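Local coordinates for protein N2152 (Neocallimastix frontalis, PDB 5U22) that probably hydrolyses arabinosyl-containing glycosides as a polyspecific family 39 glycoside hydrolase that pairs a TIM barrel with a beta sandwich, at residues K53-L58 against A88-E93; A43-I48 against Q79-V84; D83-A88 against S134-F139; K299-Y304 against E374-K379. All blocks are in the same frame, centred on the assembly; numbering follows the deposited sequence.

Interaction 1. Residues K53-L58 against A88-E93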
loop_
_atom_site.group_PDB
_atom_site.type_symbol
_atom_site.label_atom_id
_atom_site.label_comp_id
_atom_site.label_asym_id
_atom_site.label_seq_id
_atom_site.Cartn_x
_atom_site.Cartn_y
_atom_site.Cartn_z
ATOM N N LYS A 53 8.090 -12.613 14.906
ATOM C CA LYS A 53 7.700 -13.771 15.702
ATOM C C LYS A 53 6.374 -13.520 16.410
ATOM O O LYS A 53 5.495 -14.395 16.443
ATOM C CB LYS A 53 8.818 -14.083 16.701
ATOM C CG LYS A 53 9.109 -15.542 16.948
ATOM C CD LYS A 53 10.295 -15.698 17.918
ATOM C CE LYS A 53 11.626 -15.761 17.181
ATOM N NZ LYS A 53 12.789 -16.031 18.088
ATOM N N ASP A 54 6.201 -12.319 16.959
ATOM C CA ASP A 54 5.047 -11.988 17.791
ATOM C C ASP A 54 3.962 -11.405 16.900
ATOM O O ASP A 54 3.872 -10.190 16.720
ATOM C CB ASP A 54 5.470 -11.013 18.886
ATOM C CG ASP A 54 4.358 -10.689 19.861
ATOM O OD1 ASP A 54 3.180 -10.989 19.575
ATOM O OD2 ASP A 54 4.670 -10.084 20.913
ATOM N N TYR A 55 3.112 -12.282 16.353
ATOM C CA TYR A 55 2.036 -11.822 15.478
ATOM C C TYR A 55 1.084 -10.892 16.223
ATOM O O TYR A 55 0.683 -9.855 15.692
ATOM C CB TYR A 55 1.263 -13.010 14.892
ATOM C CG TYR A 55 0.296 -12.601 13.784
ATOM C CD1 TYR A 55 -0.940 -12.032 14.078
ATOM C CD2 TYR A 55 0.631 -12.768 12.447
ATOM C CE1 TYR A 55 -1.814 -11.644 13.077
ATOM C CE2 TYR A 55 -0.233 -12.392 11.444
ATOM C CZ TYR A 55 -1.450 -11.828 11.761
ATOM O OH TYR A 55 -2.299 -11.447 10.759
ATOM N N LYS A 56 0.721 -11.244 17.461
ATOM C CA LYS A 56 -0.323 -10.503 18.156
ATOM C C LYS A 56 0.097 -9.081 18.498
ATOM O O LYS A 56 -0.757 -8.184 18.536
ATOM C CB LYS A 56 -0.737 -11.242 19.430
ATOM C CG LYS A 56 -1.310 -12.637 19.177
ATOM C CD LYS A 56 -1.784 -13.296 20.482
ATOM C CE LYS A 56 -2.255 -14.721 20.242
ATOM N NZ LYS A 56 -3.447 -14.761 19.366
ATOM N N SER A 57 1.383 -8.859 18.791
ATOM C CA SER A 57 1.838 -7.524 19.164
ATOM C C SER A 57 2.223 -6.676 17.968
ATOM O O SER A 57 2.038 -5.453 18.005
ATOM C CB SER A 57 3.047 -7.590 20.101
ATOM O OG SER A 57 2.742 -8.279 21.295
ATOM N N LEU A 58 2.758 -7.298 16.918
ATOM C CA LEU A 58 3.393 -6.568 15.833
ATOM C C LEU A 58 2.608 -6.567 14.526
ATOM O O LEU A 58 2.726 -5.609 13.766
ATOM C CB LEU A 58 4.801 -7.132 15.590
ATOM C CG LEU A 58 5.726 -7.069 16.818
ATOM C CD1 LEU A 58 7.095 -7.677 16.508
ATOM C CD2 LEU A 58 5.872 -5.641 17.313
ATOM N N ALA A 88 -0.253 -16.868 4.332
ATOM C CA ALA A 88 -1.711 -16.829 4.364
ATOM C C ALA A 88 -2.256 -17.500 5.619
ATOM O O ALA A 88 -3.255 -17.042 6.187
ATOM C CB ALA A 88 -2.284 -17.490 3.109
ATOM N N GLN A 89 -1.609 -18.571 6.086
ATOM C CA GLN A 89 -2.082 -19.189 7.324
ATOM C C GLN A 89 -1.884 -18.262 8.518
ATOM O O GLN A 89 -2.766 -18.156 9.380
ATOM C CB GLN A 89 -1.382 -20.524 7.569
ATOM C CG GLN A 89 -1.832 -21.219 8.856
ATOM C CD GLN A 89 -3.326 -21.566 8.892
ATOM O OE1 GLN A 89 -3.869 -22.152 7.952
ATOM N NE2 GLN A 89 -3.989 -21.216 9.994
ATOM N N ARG A 90 -0.734 -17.588 8.597
ATOM C CA ARG A 90 -0.548 -16.626 9.678
ATOM C C ARG A 90 -1.619 -15.547 9.632
ATOM O O ARG A 90 -2.148 -15.142 10.674
ATOM C CB ARG A 90 0.844 -15.989 9.611
ATOM C CG ARG A 90 1.995 -16.985 9.655
ATOM C CD ARG A 90 3.310 -16.287 10.000
ATOM N NE ARG A 90 3.329 -15.887 11.406
ATOM C CZ ARG A 90 4.272 -15.131 11.963
ATOM N NH1 ARG A 90 5.286 -14.672 11.236
ATOM N NH2 ARG A 90 4.197 -14.831 13.254
ATOM N N LEU A 91 -1.968 -15.086 8.428
ATOM C CA LEU A 91 -2.882 -13.958 8.277
ATOM C C LEU A 91 -4.319 -14.290 8.652
ATOM O O LEU A 91 -5.126 -13.365 8.806
ATOM C CB LEU A 91 -2.832 -13.435 6.835
ATOM C CG LEU A 91 -1.572 -12.626 6.512
ATOM C CD1 LEU A 91 -1.459 -12.368 5.007
ATOM C CD2 LEU A 91 -1.573 -11.306 7.289
ATOM N N LYS A 92 -4.664 -15.571 8.797
ATOM C CA LYS A 92 -6.008 -15.915 9.257
ATOM C C LYS A 92 -6.310 -15.315 10.617
ATOM O O LYS A 92 -7.485 -15.136 10.957
ATOM C CB LYS A 92 -6.182 -17.436 9.308
ATOM C CG LYS A 92 -6.298 -18.100 7.952
ATOM N N GLU A 93 -5.276 -14.999 11.400
ATOM C CA GLU A 93 -5.474 -14.337 12.681
ATOM C C GLU A 93 -5.967 -12.903 12.511
ATOM O O GLU A 93 -6.518 -12.332 13.459
ATOM C CB GLU A 93 -4.174 -14.378 13.485
ATOM C CG GLU A 93 -4.275 -13.751 14.864
ATOM C CD GLU A 93 -3.234 -14.277 15.840
ATOM O OE1 GLU A 93 -2.241 -14.900 15.397
ATOM O OE2 GLU A 93 -3.420 -14.063 17.058
#
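Tyr55 and Glu93 both swing CG to the side opposite their own backbone N (chi1 -170° and -178°), and the two side chains run past each other in opposite directions. The two flat groups end up almost parallel, their planes 7° apart, with Glu93 OE1 3.4 Å from Tyr55 CD1. Behind the carboxylate, the methylene CB of Glu93 lies 3.6 Å from Tyr55 CE1, so the aliphatic part of Glu93 packs on the ring while OE2 is left for Lys56. Glu93 OE2 forms a salt bridge with Lys56 NZ, reached by a lysine chain that crosses it at about a right angle; the modelled separation is implausibly short, and its exact length is doubtful. In the TIM barrel, helix 84-91 belongs to the crossover from strand 66-70 to strand 98-102, and Tyr55 comes from the short helix that precedes the first of these. Its CE2 sits 3.4 Å from Arg90 O, and its hydroxyl reaches past Leu91 CD2 at 3.5 Å from OH to bond with Ser94. Arg90 bends at chi3; Tyr55 CD2 lies over one face of its guanidinium, the two planes steeply inclined, while its nitrogens bond to the backbone carbonyls of Pro52 and Ile48. Asp54, a short acid well suited to a helix N-cap, receives Ser57 N at OD1 (2.9 Å) and Ser57 OG at OD2 (2.7 Å).

Interaction 2. Residues A43-I48 against Q79-V84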
loop_
_atom_site.group_PDB
_atom_site.type_symbol
_atom_site.label_atom_id
_atom_site.label_comp_id
_atom_site.label_asym_id
_atom_site.label_seq_id
_atom_site.Cartn_x
_atom_site.Cartn_y
_atom_site.Cartn_z
ATOM N N ALA A 43 2.821 -4.923 2.882
ATOM C CA ALA A 43 4.232 -4.871 2.493
ATOM C C ALA A 43 4.646 -6.130 1.742
ATOM O O ALA A 43 4.168 -7.228 2.029
ATOM C CB ALA A 43 5.145 -4.691 3.709
ATOM N N HIS A 44 5.558 -5.945 0.787
ATOM C CA HIS A 44 6.174 -7.051 0.058
ATOM C C HIS A 44 7.197 -7.751 0.946
ATOM O O HIS A 44 8.087 -7.099 1.491
ATOM C CB HIS A 44 6.845 -6.514 -1.205
ATOM C CG HIS A 44 7.365 -7.578 -2.115
ATOM N ND1 HIS A 44 6.648 -8.720 -2.393
ATOM C CD2 HIS A 44 8.515 -7.669 -2.827
ATOM C CE1 HIS A 44 7.338 -9.476 -3.229
ATOM N NE2 HIS A 44 8.471 -8.858 -3.515
ATOM N N TYR A 45 7.070 -9.080 1.095
ATOM C CA TYR A 45 7.893 -9.850 2.043
ATOM C C TYR A 45 7.864 -9.234 3.440
ATOM O O TYR A 45 8.821 -9.361 4.213
ATOM C CB TYR A 45 9.349 -9.976 1.584
ATOM C CG TYR A 45 9.632 -10.994 0.496
ATOM C CD1 TYR A 45 9.338 -10.720 -0.837
ATOM C CD2 TYR A 45 10.254 -12.214 0.802
ATOM C CE1 TYR A 45 9.638 -11.629 -1.839
ATOM C CE2 TYR A 45 10.549 -13.143 -0.203
ATOM C CZ TYR A 45 10.249 -12.836 -1.517
ATOM O OH TYR A 45 10.538 -13.744 -2.514
ATOM N N GLY A 46 6.782 -8.517 3.762
ATOM C CA GLY A 46 6.709 -7.870 5.056
ATOM C C GLY A 46 6.382 -8.823 6.173
ATOM O O GLY A 46 6.711 -8.547 7.329
ATOM N N LEU A 47 5.748 -9.942 5.839
ATOM C CA LEU A 47 5.420 -10.997 6.785
ATOM C C LEU A 47 5.944 -12.296 6.204
ATOM O O LEU A 47 5.651 -12.610 5.050
ATOM C CB LEU A 47 3.908 -11.082 7.010
ATOM C CG LEU A 47 3.388 -12.209 7.900
ATOM C CD1 LEU A 47 3.988 -12.111 9.293
ATOM C CD2 LEU A 47 1.858 -12.166 7.964
ATOM N N ILE A 48 6.728 -13.040 6.982
ATOM C CA ILE A 48 7.226 -14.331 6.504
ATOM C C ILE A 48 6.891 -15.419 7.516
ATOM O O ILE A 48 6.058 -15.212 8.410
ATOM C CB ILE A 48 8.733 -14.275 6.202
ATOM C CG1 ILE A 48 9.535 -13.892 7.452
ATOM C CG2 ILE A 48 8.998 -13.265 5.067
ATOM C CD1 ILE A 48 11.027 -13.827 7.175
ATOM N N GLN A 79 13.945 -16.399 -3.148
ATOM C CA GLN A 79 14.442 -16.090 -1.818
ATOM C C GLN A 79 14.301 -17.301 -0.905
ATOM O O GLN A 79 13.514 -18.216 -1.181
ATOM C CB GLN A 79 13.683 -14.895 -1.218
ATOM C CG GLN A 79 13.846 -13.590 -1.993
ATOM C CD GLN A 79 15.271 -13.044 -1.951
ATOM O OE1 GLN A 79 16.077 -13.446 -1.111
ATOM N NE2 GLN A 79 15.575 -12.111 -2.847
ATOM N N PRO A 80 15.052 -17.333 0.200
ATOM C CA PRO A 80 14.934 -18.462 1.138
ATOM C C PRO A 80 13.670 -18.441 1.987
ATOM O O PRO A 80 13.370 -19.461 2.625
ATOM C CB PRO A 80 16.182 -18.316 2.029
ATOM C CG PRO A 80 16.598 -16.894 1.882
ATOM C CD PRO A 80 16.220 -16.482 0.488
ATOM N N ILE A 81 12.929 -17.327 2.018
ATOM C CA ILE A 81 11.816 -17.135 2.948
ATOM C C ILE A 81 10.584 -16.614 2.218
ATOM O O ILE A 81 10.655 -16.129 1.087
ATOM C CB ILE A 81 12.177 -16.156 4.097
ATOM C CG1 ILE A 81 12.150 -14.690 3.642
ATOM C CG2 ILE A 81 13.500 -16.524 4.765
ATOM C CD1 ILE A 81 13.155 -14.291 2.563
ATOM N N GLY A 82 9.440 -16.714 2.899
ATOM C CA GLY A 82 8.242 -15.980 2.543
ATOM C C GLY A 82 7.096 -16.782 1.971
ATOM O O GLY A 82 6.171 -16.177 1.415
ATOM N N ASP A 83 7.115 -18.108 2.094
ATOM C CA ASP A 83 6.130 -18.958 1.430
ATOM C C ASP A 83 4.716 -18.432 1.642
ATOM O O ASP A 83 4.271 -18.262 2.778
ATOM C CB ASP A 83 6.250 -20.387 1.949
ATOM C CG ASP A 83 5.244 -21.325 1.310
ATOM O OD1 ASP A 83 4.112 -21.417 1.828
ATOM O OD2 ASP A 83 5.592 -21.979 0.304
ATOM N N VAL A 84 4.011 -18.175 0.536
ATOM C CA VAL A 84 2.730 -17.481 0.626
ATOM C C VAL A 84 1.675 -18.343 1.301
ATOM O O VAL A 84 0.768 -17.814 1.949
ATOM C CB VAL A 84 2.266 -17.021 -0.766
ATOM C CG1 VAL A 84 1.886 -18.234 -1.649
ATOM C CG2 VAL A 84 1.100 -16.009 -0.647
HETATM O O HOH W 1 11.156 -16.665 -3.145
#
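Tyr45 lies obliquely across the side chains of Gln79 and Ile81, joining two loops of the TIM barrel: the type II beta turn Ala43-Gly46 and the connection that leads from strand 66-70 to helix 84-91. Tyr45 holds the third place of that turn with a positive phi of 51°, and its ring points into the second loop. The carbonyl of Ile81 meets the ring at its edge, close to the ring plane, with Ile81 O 3.3 Å from Tyr45 CE2. The methyl CD1 of Ile81 packs 4.0 Å from the same Tyr45 CE2. Gln79 brings only its aliphatic part to the phenol, CG lying 3.4 Å from Tyr45 OH, and bends at chi2 so that its amide leads away, nearly perpendicular to the ring. Beside the tyrosine, the branched side chains of Ile48 and Ile81 pack at an oblique angle, with Ile48 CG2 3.7 Å from Ile81 CG1. Gly82 suits its place: phi is +110°, awkward for residues with a side chain, and its lack of one leaves room for the Tyr45 ring edge at CE2; Ile48 CG2 packs 3.8 Å from its CA. Trp280 stacks on Tyr45, whose side chain is about 6 Å from a bound bis-tris buffer molecule. The Tyr45 hydroxyl bonds to Asp105 and also accepts from a water 3.1 Å from OH, which in turn accepts from Gln79 N at 2.8 Å.

Interaction 3. Residues D83-A88 against S134-F139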
loop_
_atom_site.group_PDB
_atom_site.type_symbol
_atom_site.label_atom_id
_atom_site.label_comp_id
_atom_site.label_asym_id
_atom_site.label_seq_id
_atom_site.Cartn_x
_atom_site.Cartn_y
_atom_site.Cartn_z
ATOM N N ASP A 83 7.115 -18.108 2.094
ATOM C CA ASP A 83 6.130 -18.958 1.430
ATOM C C ASP A 83 4.716 -18.432 1.642
ATOM O O ASP A 83 4.271 -18.262 2.778
ATOM C CB ASP A 83 6.250 -20.387 1.949
ATOM C CG ASP A 83 5.244 -21.325 1.310
ATOM O OD1 ASP A 83 4.112 -21.417 1.828
ATOM O OD2 ASP A 83 5.592 -21.979 0.304
ATOM N N VAL A 84 4.011 -18.175 0.536
ATOM C CA VAL A 84 2.730 -17.481 0.626
ATOM C C VAL A 84 1.675 -18.343 1.301
ATOM O O VAL A 84 0.768 -17.814 1.949
ATOM C CB VAL A 84 2.266 -17.021 -0.766
ATOM C CG1 VAL A 84 1.886 -18.234 -1.649
ATOM C CG2 VAL A 84 1.100 -16.009 -0.647
ATOM N N ILE A 85 1.761 -19.670 1.179
ATOM C CA ILE A 85 0.765 -20.497 1.853
ATOM C C ILE A 85 0.950 -20.424 3.364
ATOM O O ILE A 85 -0.028 -20.317 4.116
ATOM C CB ILE A 85 0.810 -21.946 1.329
ATOM C CG1 ILE A 85 0.304 -21.978 -0.117
ATOM C CG2 ILE A 85 -0.050 -22.845 2.214
ATOM C CD1 ILE A 85 0.310 -23.346 -0.757
ATOM N N LYS A 86 2.204 -20.463 3.830
ATOM C CA LYS A 86 2.478 -20.263 5.249
ATOM C C LYS A 86 2.091 -18.859 5.696
ATOM O O LYS A 86 1.593 -18.673 6.812
ATOM C CB LYS A 86 3.955 -20.522 5.561
ATOM C CG LYS A 86 4.443 -21.956 5.313
ATOM C CD LYS A 86 3.374 -23.009 5.644
ATOM C CE LYS A 86 3.174 -23.216 7.141
ATOM N NZ LYS A 86 1.736 -23.473 7.480
ATOM N N VAL A 87 2.322 -17.854 4.849
ATOM C CA VAL A 87 1.983 -16.486 5.237
ATOM C C VAL A 87 0.472 -16.323 5.322
ATOM O O VAL A 87 -0.055 -15.721 6.272
ATOM C CB VAL A 87 2.614 -15.484 4.252
ATOM C CG1 VAL A 87 2.080 -14.075 4.496
ATOM C CG2 VAL A 87 4.128 -15.508 4.385
ATOM N N ALA A 88 -0.253 -16.868 4.332
ATOM C CA ALA A 88 -1.711 -16.829 4.364
ATOM C C ALA A 88 -2.256 -17.500 5.619
ATOM O O ALA A 88 -3.255 -17.042 6.187
ATOM C CB ALA A 88 -2.284 -17.490 3.109
ATOM N N SER A 134 -4.509 -26.483 0.553
ATOM C CA SER A 134 -4.424 -25.746 1.811
ATOM C C SER A 134 -5.804 -25.400 2.366
ATOM O O SER A 134 -5.958 -25.223 3.578
ATOM C CB SER A 134 -3.610 -24.460 1.623
ATOM O OG SER A 134 -4.416 -23.470 0.994
ATOM N N GLY A 135 -6.808 -25.275 1.506
ATOM C CA GLY A 135 -8.125 -24.856 1.935
ATOM C C GLY A 135 -8.268 -23.373 2.205
ATOM O O GLY A 135 -9.374 -22.925 2.525
ATOM N N LEU A 136 -7.192 -22.595 2.081
ATOM C CA LEU A 136 -7.252 -21.170 2.365
ATOM C C LEU A 136 -7.861 -20.418 1.191
ATOM O O LEU A 136 -7.632 -20.760 0.028
ATOM C CB LEU A 136 -5.853 -20.626 2.662
ATOM C CG LEU A 136 -5.134 -21.270 3.851
ATOM C CD1 LEU A 136 -3.630 -21.142 3.679
ATOM C CD2 LEU A 136 -5.577 -20.640 5.165
ATOM N N THR A 137 -8.653 -19.397 1.506
ATOM C CA THR A 137 -9.220 -18.522 0.489
ATOM C C THR A 137 -8.911 -17.055 0.777
ATOM O O THR A 137 -9.571 -16.175 0.227
ATOM C CB THR A 137 -10.734 -18.727 0.368
ATOM O OG1 THR A 137 -11.334 -18.642 1.670
ATOM C CG2 THR A 137 -11.048 -20.088 -0.255
ATOM N N ASN A 138 -7.926 -16.764 1.633
ATOM C CA ASN A 138 -7.548 -15.376 1.876
ATOM C C ASN A 138 -6.403 -14.915 0.982
ATOM O O ASN A 138 -5.642 -14.013 1.360
ATOM C CB ASN A 138 -7.215 -15.152 3.355
ATOM C CG ASN A 138 -6.109 -16.055 3.870
ATOM O OD1 ASN A 138 -5.783 -17.074 3.266
ATOM N ND2 ASN A 138 -5.525 -15.681 5.009
ATOM N N PHE A 139 -6.261 -15.505 -0.199
ATOM C CA PHE A 139 -5.352 -14.952 -1.183
ATOM C C PHE A 139 -6.045 -13.836 -1.951
ATOM O O PHE A 139 -7.256 -13.872 -2.190
ATOM C CB PHE A 139 -4.866 -16.031 -2.149
ATOM C CG PHE A 139 -4.274 -17.221 -1.466
ATOM C CD1 PHE A 139 -2.988 -17.177 -0.954
ATOM C CD2 PHE A 139 -5.012 -18.393 -1.330
ATOM C CE1 PHE A 139 -2.433 -18.290 -0.329
ATOM C CE2 PHE A 139 -4.477 -19.496 -0.695
ATOM C CZ PHE A 139 -3.180 -19.446 -0.195
#
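The first turns of helix 84-91 run past the loop 134-139 at two places, bringing the CA atoms of Ala88 and Asn138 to 6.5 Å and those of Ile85 and Ser134 to 7.4 Å. Ala88 makes the closer approach possible: its single methyl fits between Leu136, Asn138 and Phe139, with Ala88 CB 3.5 Å from Phe139 CE1. The amide of Asn138 turns to the same residue and gives a nearly straight hydrogen bond from ND2 to Ala88 O (2.9 Å, 171° at the hydrogen). Ala88 O lies almost in the plane of the Asn138 amide, so the bond fixes the rotation of the group, which the side chain reaches with CG tucked between backbone N and carbonyl carbon (chi1 57°). At the other end of the amide, OD1 is buried against Ala88 CB and has no polar partner in the model. In the TIM barrel the loop 134-139 is the turn that takes the chain from helix 117-134 into strand 139-143, and it packs beside the helix of the preceding crossover. Leu136 rests CD1 3.7 Å from Ile85 O, and Ile85 CG2 meets Ser134 CB at 4.0 Å. Phe139 turns an edge of its ring to Val84 O. Ser134 shapes the turn: its OG accepts from Leu136 N, an ST turn, around Gly135, whose phi of 77° suits a residue without a side chain. The same OG also hydrogen-bonds to Lys131 O, in the last turn of helix 117-134. Asp83 caps the helix, its OD1 taking Lys86 N at 2.9 Å on the anti lone pair.

Interaction 4. Residues K299-Y304 against E374-K379; sequences KGAGWY and EKIDWK
Ala301 presses its methyl against the backbone of the facing segment, with CB only 3.2 Å from Asp377 O, a close fit that suits so small a residue. The same methyl lies 4.1 Å from Trp378 CB and approaches the edge of the indole, near its plane. Ile376 packs against the same helical turn: its CG1 sits 3.5 Å from Ala301 O and 3.9 Å from Ala301 CB, and beyond it CD1 reaches Tyr304 CB at 3.8 Å. That reach follows from a first torsion that sets CG1 opposite the backbone N (chi1 180°), so that the longer branch extends to the helix. Tyr304, one turn on from Ala301, crosses Ile376 at about a right angle; its CB makes the nearest approach, the near part of the ring follows, and the far end leads away. The contact joins the two domains of the enzyme. Helix 301-310 follows the parallel strands of the TIM barrel, whereas strand 368-376 belongs to the beta sandwich, and branched or small apolar residues let helix and strand end pack without any hydrogen bond between the two segments. Pro258, at the start of helix 258-270, adds a third surface by touching Ala301, Ile376 and Trp378. Farther out, Trp303 places CE3 3.9 Å above the centre of the Tyr304 ring. On the strand side, Lys375 NZ forms a salt bridge with Asp377 OD2 (2.8 Å) and also bonds to Asn389, while Asp377 OD1 is hydrogen-bonded to Ser414 OG, and Glu374 pairs with Arg417.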
loop_
_atom_site.group_PDB
_atom_site.type_symbol
_atom_site.label_atom_id
_atom_site.label_comp_id
_atom_site.label_asym_id
_atom_site.label_seq_id
_atom_site.Cartn_x
_atom_site.Cartn_y
_atom_site.Cartn_z
ATOM N N LYS A 299 9.617 -2.316 17.273
ATOM C CA LYS A 299 8.899 -1.370 16.428
ATOM C C LYS A 299 9.804 -0.218 16.012
ATOM O O LYS A 299 10.612 0.275 16.804
ATOM C CB LYS A 299 7.687 -0.811 17.175
ATOM C CG LYS A 299 6.622 -1.846 17.544
ATOM C CD LYS A 299 5.659 -1.272 18.559
ATOM C CE LYS A 299 4.622 -2.306 18.979
ATOM N NZ LYS A 299 3.614 -1.737 19.925
ATOM N N GLY A 300 9.668 0.217 14.760
ATOM C CA GLY A 300 10.220 1.479 14.323
ATOM C C GLY A 300 9.146 2.558 14.321
ATOM O O GLY A 300 7.975 2.308 14.607
ATOM N N ALA A 301 9.575 3.784 13.999
ATOM C CA ALA A 301 8.640 4.906 13.949
ATOM C C ALA A 301 7.463 4.608 13.028
ATOM O O ALA A 301 6.317 4.915 13.364
ATOM C CB ALA A 301 9.358 6.176 13.483
ATOM N N GLY A 302 7.730 4.001 11.872
ATOM C CA GLY A 302 6.669 3.753 10.909
ATOM C C GLY A 302 5.573 2.852 11.437
ATOM O O GLY A 302 4.412 2.993 11.053
ATOM N N TRP A 303 5.920 1.911 12.318
ATOM C CA TRP A 303 4.896 1.055 12.907
ATOM C C TRP A 303 3.810 1.900 13.552
ATOM O O TRP A 303 2.615 1.680 13.338
ATOM C CB TRP A 303 5.519 0.113 13.933
ATOM C CG TRP A 303 4.583 -0.967 14.359
ATOM C CD1 TRP A 303 4.499 -2.228 13.838
ATOM C CD2 TRP A 303 3.594 -0.893 15.399
ATOM N NE1 TRP A 303 3.518 -2.938 14.487
ATOM C CE2 TRP A 303 2.949 -2.142 15.449
ATOM C CE3 TRP A 303 3.195 0.108 16.295
ATOM C CZ2 TRP A 303 1.913 -2.418 16.356
ATOM C CZ3 TRP A 303 2.163 -0.168 17.196
ATOM C CH2 TRP A 303 1.539 -1.424 17.218
ATOM N N TYR A 304 4.218 2.908 14.319
ATOM C CA TYR A 304 3.243 3.731 15.023
ATOM C C TYR A 304 2.407 4.568 14.057
ATOM O O TYR A 304 1.204 4.759 14.285
ATOM C CB TYR A 304 3.957 4.610 16.044
ATOM C CG TYR A 304 4.495 3.811 17.210
ATOM C CD1 TYR A 304 5.818 3.380 17.235
ATOM C CD2 TYR A 304 3.667 3.476 18.279
ATOM C CE1 TYR A 304 6.309 2.635 18.312
ATOM C CE2 TYR A 304 4.153 2.735 19.358
ATOM C CZ TYR A 304 5.472 2.329 19.365
ATOM O OH TYR A 304 5.932 1.591 20.437
ATOM N N GLU A 374 -0.525 14.914 17.871
ATOM C CA GLU A 374 0.608 14.058 18.199
ATOM C C GLU A 374 1.591 13.993 17.037
ATOM O O GLU A 374 1.244 14.257 15.882
ATOM C CB GLU A 374 0.173 12.626 18.527
ATOM C CG GLU A 374 -0.916 12.512 19.539
ATOM C CD GLU A 374 -1.387 11.080 19.675
ATOM O OE1 GLU A 374 -0.612 10.265 20.206
ATOM O OE2 GLU A 374 -2.506 10.768 19.221
ATOM N N LYS A 375 2.823 13.591 17.354
ATOM C CA LYS A 375 3.833 13.333 16.335
ATOM C C LYS A 375 4.563 12.036 16.640
ATOM O O LYS A 375 4.672 11.616 17.796
ATOM C CB LYS A 375 4.851 14.474 16.225
ATOM C CG LYS A 375 5.714 14.677 17.467
ATOM C CD LYS A 375 6.725 15.787 17.226
ATOM C CE LYS A 375 7.435 16.209 18.516
ATOM N NZ LYS A 375 8.234 15.104 19.098
ATOM N N ILE A 376 5.065 11.405 15.587
ATOM C CA ILE A 376 5.951 10.258 15.719
ATOM C C ILE A 376 7.232 10.632 14.990
ATOM O O ILE A 376 7.215 10.894 13.782
ATOM C CB ILE A 376 5.327 8.964 15.173
ATOM C CG1 ILE A 376 6.308 7.801 15.331
ATOM C CG2 ILE A 376 4.840 9.108 13.708
ATOM C CD1 ILE A 376 6.469 7.383 16.778
ATOM N N ASP A 377 8.331 10.727 15.731
ATOM C CA ASP A 377 9.573 11.178 15.126
ATOM C C ASP A 377 10.344 9.997 14.549
ATOM O O ASP A 377 10.193 8.850 14.975
ATOM C CB ASP A 377 10.442 11.930 16.139
ATOM C CG ASP A 377 9.842 13.260 16.548
ATOM O OD1 ASP A 377 9.074 13.840 15.749
ATOM O OD2 ASP A 377 10.137 13.723 17.667
ATOM N N TRP A 378 11.200 10.300 13.579
ATOM C CA TRP A 378 11.960 9.286 12.861
ATOM C C TRP A 378 13.416 9.704 12.774
ATOM O O TRP A 378 13.706 10.865 12.465
ATOM C CB TRP A 378 11.364 9.104 11.467
ATOM C CG TRP A 378 12.138 8.296 10.495
ATOM C CD1 TRP A 378 11.953 6.974 10.200
ATOM C CD2 TRP A 378 13.174 8.763 9.619
ATOM N NE1 TRP A 378 12.821 6.587 9.201
ATOM C CE2 TRP A 378 13.580 7.665 8.831
ATOM C CE3 TRP A 378 13.804 9.994 9.432
ATOM C CZ2 TRP A 378 14.586 7.766 7.876
ATOM C CZ3 TRP A 378 14.804 10.092 8.477
ATOM C CH2 TRP A 378 15.187 8.983 7.718
ATOM N N LYS A 379 14.323 8.768 13.070
ATOM C CA LYS A 379 15.759 8.921 12.854
ATOM C C LYS A 379 16.256 8.081 11.691
ATOM O O LYS A 379 17.021 8.564 10.847
ATOM C CB LYS A 379 16.531 8.533 14.125
ATOM C CG LYS A 379 16.215 9.385 15.339
ATOM C CD LYS A 379 17.386 10.265 15.714
ATOM C CE LYS A 379 17.042 11.141 16.905
ATOM N NZ LYS A 379 16.386 10.358 18.004
#

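How the interactions relate
Helix 84-91 connects the first three contacts: interaction 2 ends at its start, interaction 3 lies along its first turns, and interaction 1 uses its last ones, with centres 12 to 13 Å apart. Arg90 ties interaction 1 to interaction 2 through a probable hydrogen bond from NH1 to Ile48 O (3.0 Å). Leu136 and Asn138 of interaction 3 pack on Gln89, Leu91 and Lys92. Interaction 4 stands apart at the domain junction, its centre about 30 Å from that of interaction 3 and 21 Å from that of interaction 1, yet Trp303 NE1 probably bonds to Leu58 O (2.9 Å). Bound bis-tris lies about 6 Å from the Tyr45 side chain, placing interaction 2 near a ligand pocket.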